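Local coordinates for protein 7,8-dihydro-6-hydroxymethylpterin pyrophosphokinase-dihydropteroate synthase (PDB 6JWY) that probably makes dihydropteroate for the parasite's folate pathway, transferring pyrophosphate from ATP to hydroxymethyldihydropterin and then joining the activated pterin to 4-aminobenzoate, at residues Asn502-Cys507 / Met529-Asn534; Leu114-Val119 / Pro338-Asn343. The protein carries 1 engineered substitution. All coordinates share one frame; numbering follows the deposited sequence.

Interaction 1: residues Asn502-Cys507 / Met529-Asn534; sequences NDISAC and MHKRGN. With CKL (4-[(2-azanyl-4-oxidanylidene-7,8-dihydro-3~{H}-pteridin-6-yl)methylamino]-~{N}-(5,6-dimethoxypyrimidin-4-yl)benzenesulfonamide), chain C; ACT (acetate ion), chain I.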
loop_
_atom_site.group_PDB
_atom_site.type_symbol
_atom_site.label_atom_id
_atom_site.label_comp_id
_atom_site.label_asym_id
_atom_site.label_seq_id
_atom_site.Cartn_x
_atom_site.Cartn_y
_atom_site.Cartn_z
ATOM N N ASN A 502 26.094 0.841 -13.646
ATOM C CA ASN A 502 24.829 0.170 -13.940
ATOM C C ASN A 502 25.139 -0.868 -15.017
ATOM O O ASN A 502 25.234 -0.532 -16.204
ATOM C CB ASN A 502 23.758 1.180 -14.376
ATOM C CG ASN A 502 22.460 0.572 -14.856
ATOM O OD1 ASN A 502 22.182 -0.591 -14.597
ATOM N ND2 ASN A 502 21.647 1.336 -15.566
ATOM N N ASP A 503 25.410 -2.103 -14.577
ATOM C CA ASP A 503 25.885 -3.165 -15.455
ATOM C C ASP A 503 24.710 -4.091 -15.743
ATOM O O ASP A 503 24.337 -4.908 -14.918
ATOM C CB ASP A 503 27.093 -3.885 -14.851
ATOM C CG ASP A 503 27.753 -4.927 -15.764
ATOM O OD1 ASP A 503 27.011 -5.710 -16.420
ATOM O OD2 ASP A 503 29.030 -4.987 -15.786
ATOM N N ILE A 504 24.105 -3.964 -16.916
ATOM C CA ILE A 504 22.900 -4.734 -17.163
ATOM C C ILE A 504 23.194 -6.219 -17.398
ATOM O O ILE A 504 22.268 -6.992 -17.636
ATOM C CB ILE A 504 22.131 -4.131 -18.351
ATOM C CG1 ILE A 504 22.968 -4.202 -19.632
ATOM C CG2 ILE A 504 21.670 -2.712 -18.012
ATOM C CD1 ILE A 504 22.142 -4.354 -20.864
ATOM N N SER A 505 24.463 -6.642 -17.351
ATOM C CA SER A 505 24.745 -8.064 -17.466
ATOM C C SER A 505 25.065 -8.639 -16.081
ATOM O O SER A 505 25.437 -9.817 -15.931
ATOM C CB SER A 505 25.851 -8.316 -18.445
ATOM O OG SER A 505 27.114 -8.179 -17.814
ATOM N N ALA A 506 24.935 -7.771 -15.069
ATOM C CA ALA A 506 25.239 -8.132 -13.692
ATOM C C ALA A 506 26.720 -8.507 -13.593
ATOM O O ALA A 506 27.109 -9.392 -12.843
ATOM C CB ALA A 506 24.272 -9.188 -13.163
ATOM N N CYS A 507 27.549 -7.787 -14.346
ATOM C CA CYS A 507 28.990 -7.982 -14.339
ATOM C C CYS A 507 29.364 -9.372 -14.871
ATOM O O CYS A 507 30.448 -9.858 -14.571
ATOM C CB CYS A 507 29.544 -7.748 -12.936
ATOM S SG CYS A 507 29.310 -6.037 -12.362
ATOM N N MET A 529 21.667 -6.237 -12.850
ATOM C CA MET A 529 20.345 -6.454 -13.429
ATOM C C MET A 529 20.263 -7.859 -14.034
ATOM O O MET A 529 21.253 -8.380 -14.528
ATOM C CB MET A 529 20.072 -5.410 -14.523
ATOM C CG MET A 529 18.635 -5.393 -14.976
ATOM S SD MET A 529 18.440 -4.618 -16.584
ATOM C CE MET A 529 18.955 -5.920 -17.717
ATOM N N HIS A 530 19.070 -8.461 -14.017
ATOM C CA HIS A 530 18.882 -9.768 -14.623
ATOM C C HIS A 530 18.468 -9.600 -16.076
ATOM O O HIS A 530 17.580 -8.789 -16.374
ATOM C CB HIS A 530 17.752 -10.566 -13.955
ATOM C CG HIS A 530 17.466 -11.832 -14.697
ATOM N ND1 HIS A 530 16.513 -11.908 -15.706
ATOM C CD2 HIS A 530 18.053 -13.050 -14.631
ATOM C CE1 HIS A 530 16.495 -13.127 -16.204
ATOM N NE2 HIS A 530 17.434 -13.855 -15.551
ATOM N N LYS A 531 19.075 -10.412 -16.950
ATOM C CA LYS A 531 18.580 -10.611 -18.305
ATOM C C LYS A 531 19.126 -11.924 -18.857
ATOM O O LYS A 531 19.975 -12.555 -18.246
ATOM C CB LYS A 531 19.009 -9.469 -19.232
ATOM C CG LYS A 531 20.495 -9.387 -19.522
ATOM C CD LYS A 531 20.804 -8.322 -20.567
ATOM C CE LYS A 531 22.295 -8.097 -20.749
ATOM N NZ LYS A 531 22.985 -9.338 -21.176
ATOM N N ARG A 532 18.637 -12.319 -20.029
ATOM C CA ARG A 532 19.171 -13.463 -20.742
ATOM C C ARG A 532 19.545 -13.009 -22.141
ATOM O O ARG A 532 18.914 -12.106 -22.684
ATOM C CB ARG A 532 18.098 -14.538 -20.806
ATOM C CG ARG A 532 17.962 -15.292 -19.501
ATOM C CD ARG A 532 16.795 -16.235 -19.701
ATOM N NE ARG A 532 16.624 -17.220 -18.644
ATOM C CZ ARG A 532 15.602 -18.054 -18.627
ATOM N NH1 ARG A 532 14.690 -17.955 -19.583
ATOM N NH2 ARG A 532 15.464 -18.937 -17.647
ATOM N N GLY A 533 20.584 -13.634 -22.703
ATOM C CA GLY A 533 21.009 -13.377 -24.072
ATOM C C GLY A 533 21.385 -11.914 -24.320
ATOM O O GLY A 533 21.970 -11.252 -23.458
ATOM N N ASN A 534 21.044 -11.442 -25.526
ATOM C CA ASN A 534 21.272 -10.082 -25.989
ATOM C C ASN A 534 19.986 -9.608 -26.678
ATOM O O ASN A 534 19.019 -10.362 -26.762
ATOM C CB ASN A 534 22.505 -10.037 -26.891
ATOM C CG ASN A 534 22.292 -10.818 -28.173
ATOM O OD1 ASN A 534 21.479 -10.426 -29.013
ATOM N ND2 ASN A 534 22.995 -11.930 -28.326
HETATM C C2 CKL C . 18.800 -0.980 -15.592
HETATM C C4 CKL C . 16.722 -1.368 -16.651
HETATM C C5 CKL C . 17.200 -0.784 -17.911
HETATM C C6 CKL C . 18.598 -0.319 -17.856
HETATM O O24 CKL C . 10.477 -4.080 -23.777
HETATM S S21 CKL C . 10.925 -2.821 -24.334
HETATM O O23 CKL C . 9.868 -1.891 -24.105
HETATM N N22 CKL C . 11.198 -2.762 -25.935
HETATM C C25 CKL C . 11.241 -3.823 -26.779
HETATM C C30 CKL C . 11.427 -3.589 -28.136
HETATM O O31 CKL C . 11.571 -2.309 -28.617
HETATM C C32 CKL C . 12.871 -1.760 -28.853
HETATM C C29 CKL C . 11.447 -4.671 -29.001
HETATM O O33 CKL C . 11.623 -4.471 -30.353
HETATM C C34 CKL C . 10.887 -5.221 -31.334
HETATM N N28 CKL C . 11.302 -5.922 -28.495
HETATM C C27 CKL C . 11.126 -6.130 -27.176
HETATM N N26 CKL C . 11.090 -5.097 -26.323
HETATM C C18 CKL C . 12.353 -2.414 -23.715
HETATM C C17 CKL C . 12.757 -1.080 -23.803
HETATM C C16 CKL C . 13.991 -0.711 -23.285
HETATM C C19 CKL C . 13.198 -3.375 -23.137
HETATM C C20 CKL C . 14.437 -2.996 -22.617
HETATM C C15 CKL C . 14.825 -1.651 -22.671
HETATM N N14 CKL C . 16.038 -1.266 -22.142
HETATM C C13 CKL C . 16.402 0.042 -21.577
HETATM C C8 CKL C . 17.041 -0.148 -20.206
HETATM C C9 CKL C . 18.441 0.339 -20.189
HETATM N N10 CKL C . 19.139 0.205 -18.950
HETATM N N1 CKL C . 19.340 -0.414 -16.704
HETATM N N7 CKL C . 16.453 -0.682 -19.066
HETATM O O12 CKL C . 15.546 -1.791 -16.573
HETATM N N3 CKL C . 17.542 -1.447 -15.582
HETATM N N11 CKL C . 19.546 -1.121 -14.481
HETATM C C ACT I . 17.596 -17.327 -15.471
HETATM O O ACT I . 17.984 -16.650 -16.442
HETATM O OXT ACT I . 16.953 -18.404 -15.579
HETATM C CH3 ACT I . 17.953 -16.835 -14.071
#

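Interaction 2: residues Leu114-Val119 / Pro338-Asn343; sequences LKNGKV and PEYKHN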
loop_
_atom_site.group_PDB
_atom_site.type_symbol
_atom_site.label_atom_id
_atom_site.label_comp_id
_atom_site.label_asym_id
_atom_site.label_seq_id
_atom_site.Cartn_x
_atom_site.Cartn_y
_atom_site.Cartn_z
ATOM N N LEU A 114 32.951 -22.656 7.335
ATOM C CA LEU A 114 31.501 -22.661 7.496
ATOM C C LEU A 114 30.988 -24.015 7.983
ATOM O O LEU A 114 29.898 -24.070 8.557
ATOM C CB LEU A 114 30.817 -22.260 6.182
ATOM C CG LEU A 114 30.823 -20.767 5.851
ATOM C CD1 LEU A 114 30.395 -20.514 4.418
ATOM C CD2 LEU A 114 29.962 -19.982 6.819
ATOM N N LYS A 115 31.789 -25.075 7.777
ATOM C CA LYS A 115 31.335 -26.460 7.850
ATOM C C LYS A 115 31.171 -27.013 9.276
ATOM O O LYS A 115 30.053 -27.394 9.631
ATOM C CB LYS A 115 32.172 -27.390 6.964
ATOM C CG LYS A 115 31.587 -27.698 5.593
ATOM C CD LYS A 115 32.591 -28.420 4.701
ATOM C CE LYS A 115 32.246 -28.436 3.225
ATOM N NZ LYS A 115 33.387 -28.923 2.406
ATOM N N ASN A 116 32.222 -27.098 10.116
ATOM C CA ASN A 116 33.460 -26.340 10.128
ATOM C C ASN A 116 34.641 -27.288 10.322
ATOM O O ASN A 116 35.280 -27.275 11.370
ATOM C CB ASN A 116 33.431 -25.315 11.264
ATOM C CG ASN A 116 32.727 -25.818 12.509
ATOM O OD1 ASN A 116 31.652 -25.332 12.869
ATOM N ND2 ASN A 116 33.326 -26.795 13.171
ATOM N N GLY A 117 34.954 -28.053 9.271
ATOM C CA GLY A 117 35.886 -29.169 9.307
ATOM C C GLY A 117 37.339 -28.793 9.602
ATOM O O GLY A 117 37.628 -27.723 10.142
ATOM N N LYS A 118 38.236 -29.711 9.212
ATOM C CA LYS A 118 39.596 -29.818 9.718
ATOM C C LYS A 118 40.373 -28.541 9.410
ATOM O O LYS A 118 40.601 -28.223 8.249
ATOM C CB LYS A 118 40.276 -31.066 9.133
ATOM C CG LYS A 118 41.769 -31.239 9.413
ATOM C CD LYS A 118 42.117 -31.656 10.838
ATOM C CE LYS A 118 43.528 -31.273 11.248
ATOM N NZ LYS A 118 43.696 -31.235 12.723
ATOM N N VAL A 119 40.779 -27.820 10.462
ATOM C CA VAL A 119 41.816 -26.813 10.284
ATOM C C VAL A 119 42.997 -27.094 11.221
ATOM O O VAL A 119 42.849 -27.802 12.224
ATOM C CB VAL A 119 41.293 -25.357 10.331
ATOM C CG1 VAL A 119 40.300 -25.075 9.217
ATOM C CG2 VAL A 119 40.715 -24.955 11.679
ATOM N N PRO A 338 24.644 -17.167 7.978
ATOM C CA PRO A 338 23.476 -17.537 8.778
ATOM C C PRO A 338 23.563 -18.985 9.258
ATOM O O PRO A 338 23.084 -19.307 10.345
ATOM C CB PRO A 338 22.271 -17.271 7.858
ATOM C CG PRO A 338 22.855 -17.258 6.471
ATOM C CD PRO A 338 24.292 -16.793 6.602
ATOM N N GLU A 339 24.213 -19.836 8.461
ATOM C CA GLU A 339 24.225 -21.262 8.738
ATOM C C GLU A 339 25.301 -21.625 9.769
ATOM O O GLU A 339 25.345 -22.752 10.258
ATOM C CB GLU A 339 24.339 -22.042 7.427
ATOM C CG GLU A 339 23.010 -22.579 6.911
ATOM C CD GLU A 339 21.858 -21.593 6.731
ATOM O OE1 GLU A 339 21.259 -21.173 7.761
ATOM O OE2 GLU A 339 21.539 -21.249 5.557
ATOM N N TYR A 340 26.156 -20.669 10.132
ATOM C CA TYR A 340 27.380 -21.006 10.840
ATOM C C TYR A 340 27.085 -21.376 12.292
ATOM O O TYR A 340 26.219 -20.770 12.920
ATOM C CB TYR A 340 28.395 -19.866 10.731
ATOM C CG TYR A 340 29.615 -20.058 11.589
ATOM C CD1 TYR A 340 30.631 -20.921 11.208
ATOM C CD2 TYR A 340 29.744 -19.390 12.790
ATOM C CE1 TYR A 340 31.761 -21.109 11.994
ATOM C CE2 TYR A 340 30.862 -19.556 13.588
ATOM C CZ TYR A 340 31.866 -20.425 13.197
ATOM O OH TYR A 340 32.951 -20.576 14.010
ATOM N N LYS A 341 27.836 -22.356 12.818
ATOM C CA LYS A 341 27.716 -22.747 14.215
ATOM C C LYS A 341 29.093 -22.957 14.845
ATOM O O LYS A 341 29.811 -23.877 14.477
ATOM C CB LYS A 341 26.777 -23.949 14.359
ATOM C CG LYS A 341 27.001 -24.787 15.605
ATOM C CD LYS A 341 25.767 -25.002 16.460
ATOM C CE LYS A 341 26.067 -25.865 17.678
ATOM N NZ LYS A 341 27.105 -25.293 18.583
ATOM N N HIS A 342 29.457 -22.075 15.779
ATOM C CA HIS A 342 30.617 -22.247 16.637
ATOM C C HIS A 342 30.256 -23.220 17.762
ATOM O O HIS A 342 29.074 -23.374 18.086
ATOM C CB HIS A 342 31.085 -20.880 17.160
ATOM C CG HIS A 342 32.492 -20.876 17.667
ATOM N ND1 HIS A 342 32.799 -21.029 19.009
ATOM C CD2 HIS A 342 33.672 -20.717 17.025
ATOM C CE1 HIS A 342 34.107 -20.988 19.161
ATOM N NE2 HIS A 342 34.669 -20.812 17.955
ATOM N N ASN A 343 31.278 -23.858 18.362
ATOM C CA ASN A 343 31.073 -24.901 19.360
ATOM C C ASN A 343 30.496 -24.300 20.637
ATOM O O ASN A 343 29.812 -24.969 21.418
ATOM C CB ASN A 343 32.358 -25.669 19.657
ATOM C CG ASN A 343 32.834 -26.456 18.456
ATOM O OD1 ASN A 343 32.903 -27.685 18.509
ATOM N ND2 ASN A 343 33.132 -25.765 17.363
HETATM O O HOH W 1 28.737 -24.276 11.110
#

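Interaction 1: residues Asn502-Cys507 / Met529-Asn534
Ile504 meets Met529 and Lys531 just beyond the ends of two neighbouring parallel strands, 500-503 and 525-529, at the mouth of the TIM barrel that forms the dihydropteroate synthase domain. The contact is made by van der Waals packing, of aliphatic groups on one another and on backbone carbonyl oxygens. The Met529 chain bends at its last torsion (chi3 79°), which swings CE against Ile504, 3.7 Å from its CB. Lys531 starts with CG wedged between its backbone N and carbonyl carbon (chi1 68°), and from there its methylenes run over the Ile504 carbonyl, CE coming to 3.3 Å from Ile504 O, while CE also packs on Ile504 CD1. The Ala506 methyl points across at the Met529 carbonyl.

The bound molecule is a pterin–sulfadoxine adduct, and Asn502 reads its pterin with both ends of one amide: CKL N11 donates to Asn502 OD1 at 2.7 Å, and Asn502 ND2 donates to CKL N1 at 3.1 Å. Asp430 takes another bond from that ND2, helping to fix which way round the amide sits. Ile504 CG2 and the sulfur of Met529 rest against the same pterin, so the residues that join the two loops also line its pocket.

The remaining hydrogen bonds stay within one segment or go to a small anion. His530 and Arg532 grip one acetate, probably from the crystallisation liquor, with its O taking both His530 NE2 and Arg532 NE and its OXT taking Arg532 NH2. Lys531 NZ reaches forward along its own segment to Gly533 O at 3.1 Å. Asp503 opens a type I turn closed by Ala506 N. Its OD1 accepts Ser505 N at 2.9 Å, an Asx turn, and also takes Ser505 OG at 2.8 Å through its syn lone pair and Cys507 N from 77° above the carboxylate plane.

Interaction 2: residues Leu114-Val119 / Pro338-Asn343
Leu114, on the last turn of helix 108-115, lies against Tyr340 in the loop between helices 327-336 and 349-362, joining two parts of the pyrophosphokinase half that are far apart in sequence. Leu114 CD2 reaches 4.2 Å from Tyr340 CB, so the methyl lies nearest the CB of the tyrosine. Tyr340 sets CG anti to its backbone N (chi1 172°), which lays the ring alongside the C-terminal end of the helix; its CD1 comes within 4.2 Å of the Leu114 carbonyl oxygen, which approaches the ring obliquely.

A water ties the two backbones together. It donates to Leu114 O at 2.8 Å and accepts from Lys341 N at 2.7 Å, so a carbonyl at the end of the helix is linked through water to the backbone of the loop.

Asn116 follows a cis peptide bond. With chi1 at 36° its CG sits between the backbone N and the carbonyl carbon, and the amide is directed at the Lys341 carbonyl, CG lying 4.0 Å from Lys341 O. The amide is probably turned over in the model, so which of its atoms faces that oxygen is doubtful.

Lys341 curls its chain away from the helix: NZ bonds to His342 O at 2.8 Å and also to Leu345 O, pinning the loop to itself. His342 points away from 114-119; the Tyr340 hydroxyl lies in the plane of its ring, at the edge, and NE2 is hydrogen-bonded to Phe217 O.

Around all this, Tyr340 stacks on Phe113 from helix 108-115 and meets Phe213 edge-to-face; Phe213 belongs to strand 208-214, the edge of the antiparallel sheet that also carries the magnesium ligands Asp208 and Asp210.

The two interactions serve different halves of this bifunctional chain and do not touch, their nearest atoms being about 21 Å apart. Interaction 1 is a buried contact between loops following adjacent barrel strands, while interaction 2 lies at the surface, where a helix end meets a loop between helices; no strand or helix is common to both. Their chemistry follows. The barrel contact is aliphatic packing, partly against carbonyl oxygens, and borders a bound ligand directly, with hydrogen bonds bracing each loop from within. The surface contact is looser, relying on one leucine–tyrosine touch, a bridging water and an asparagine whose amide orientation is doubtful, and it stands back from the nucleotide, with bound ATP about 13 Å from the Tyr340 side chain.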